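Local atomic coordinates of hydrolase, putative (Plasmodium vivax, PDB entry 2B30), a protein that is a putative Cof-like hydrolase of the HAD superfamily that binds a calcium ion and is probably a magnesium-dependent phosphatase. Residues 32-37 against 76-81. Residues are numbered along the deposited sequence; the frame is centred on the assembly and turned at random.
With CA (calcium ion), chain E.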
# COMPACT_ATOMS: atom_id res chain seq x y z
N ILE A 32 15.72 -6.59 3.65
CA ILE A 32 15.83 -8.02 3.85
C ILE A 32 14.82 -8.47 4.88
O ILE A 32 14.82 -7.97 6.01
CB ILE A 32 17.23 -8.37 4.37
CG1 ILE A 32 18.30 -7.73 3.47
CG2 ILE A 32 17.40 -9.89 4.46
CD1 ILE A 32 19.73 -8.01 3.92
N ASP A 33 13.97 -9.42 4.51
CA ASP A 33 13.06 -10.04 5.48
C ASP A 33 13.86 -10.90 6.45
O ASP A 33 14.92 -11.41 6.09
CB ASP A 33 12.00 -10.87 4.76
CG ASP A 33 11.06 -11.58 5.72
OD1 ASP A 33 10.57 -10.96 6.70
OD2 ASP A 33 10.79 -12.77 5.48
N PHE A 34 13.36 -11.06 7.67
CA PHE A 34 14.07 -11.86 8.67
C PHE A 34 13.67 -13.35 8.60
O PHE A 34 14.37 -14.13 7.95
CB PHE A 34 13.92 -11.27 10.08
CG PHE A 34 15.02 -11.69 11.03
CD1 PHE A 34 16.32 -11.22 10.85
CD2 PHE A 34 14.76 -12.56 12.09
CE1 PHE A 34 17.35 -11.61 11.71
CE2 PHE A 34 15.78 -12.94 12.97
CZ PHE A 34 17.08 -12.47 12.78
N ASP A 35 12.56 -13.75 9.22
CA ASP A 35 12.22 -15.17 9.29
C ASP A 35 11.79 -15.66 7.94
O ASP A 35 11.04 -14.98 7.23
CB ASP A 35 11.09 -15.45 10.27
CG ASP A 35 11.44 -15.06 11.66
OD1 ASP A 35 11.55 -13.84 11.92
OD2 ASP A 35 11.63 -15.97 12.50
N GLY A 36 12.25 -16.86 7.59
CA GLY A 36 11.94 -17.45 6.30
C GLY A 36 12.84 -16.95 5.18
O GLY A 36 12.85 -17.53 4.10
N THR A 37 13.61 -15.90 5.45
CA THR A 37 14.51 -15.32 4.46
C THR A 37 15.93 -15.35 5.02
O THR A 37 16.74 -16.14 4.57
CB THR A 37 14.07 -13.87 4.08
OG1 THR A 37 12.72 -13.89 3.56
CG2 THR A 37 14.99 -13.28 3.03
N LEU A 76 17.92 -8.41 17.28
CA LEU A 76 19.26 -8.35 17.87
C LEU A 76 19.56 -9.55 18.77
O LEU A 76 20.70 -9.97 18.88
CB LEU A 76 19.44 -7.07 18.68
CG LEU A 76 19.34 -5.71 17.98
CD1 LEU A 76 19.97 -4.67 18.87
CD2 LEU A 76 19.99 -5.70 16.60
N SER A 77 18.54 -10.10 19.43
CA SER A 77 18.72 -11.31 20.22
C SER A 77 19.06 -12.49 19.31
O SER A 77 20.09 -13.15 19.49
CB SER A 77 17.45 -11.63 21.00
OG SER A 77 17.11 -10.55 21.85
N ALA A 78 18.20 -12.72 18.33
CA ALA A 78 18.36 -13.82 17.39
C ALA A 78 19.69 -13.74 16.69
O ALA A 78 20.29 -14.77 16.39
CB ALA A 78 17.23 -13.81 16.38
N PHE A 79 20.16 -12.52 16.43
CA PHE A 79 21.47 -12.30 15.79
C PHE A 79 22.63 -12.69 16.71
O PHE A 79 23.57 -13.36 16.28
CB PHE A 79 21.65 -10.83 15.38
CG PHE A 79 21.29 -10.52 13.93
CD1 PHE A 79 21.82 -11.26 12.89
CD2 PHE A 79 20.46 -9.45 13.63
CE1 PHE A 79 21.51 -10.96 11.57
CE2 PHE A 79 20.15 -9.14 12.31
CZ PHE A 79 20.67 -9.90 11.28
N GLY A 80 22.57 -12.24 17.96
CA GLY A 80 23.65 -12.45 18.92
C GLY A 80 24.71 -11.37 18.82
O GLY A 80 25.12 -11.01 17.72
N GLU A 81 25.18 -10.90 19.98
CA GLU A 81 26.18 -9.82 20.05
C GLU A 81 27.38 -10.01 19.11
O GLU A 81 27.89 -9.03 18.54
CB GLU A 81 26.68 -9.65 21.49
CA CA E . 9.29 -13.48 6.96
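A chi1 of -157° sets CG of Phe34 anti to its own backbone N and sends the ring toward helix 72-79, where the ring end of Phe79 (chi1 -95°) comes nearer. Phe34 belongs to the DxD motif of the HAD fold, Asp33-Phe34-Asp35, on the central strand that carries Ile32 and the turn after it. Ring planes inclined at 73° and centroids 5.3 Å apart define an edge-to-face (T-shaped) pair: CE1 of Phe34 stands over one face of Phe79, displaced toward its rim. The Ala78 methyl lies near the Phe34 ring plane at the neighbouring part of the rim, CB 3.8 Å from both CE2 and CZ of Phe34. The touching atoms are all carbons and no hydrogen bond links the segments, so the join is apolar; Ile66 of strand 63-67 touches both rings.

The residues flanking Phe34 bind calcium, Asp33 by its carboxylate (OD2 at 2.2 Å and, more distantly, OD1 at 2.8 Å) and Asp35 by its main-chain O at 2.3 Å; Asp248 is a further ligand. The Asp35 carboxylate forms a salt bridge with Arg70, which the side chains of Phe34 and Ala78 also touch. Thr37 OG1 donates to the anti lone pair of the metal-bound Asp33 OD2 over 2.9 Å.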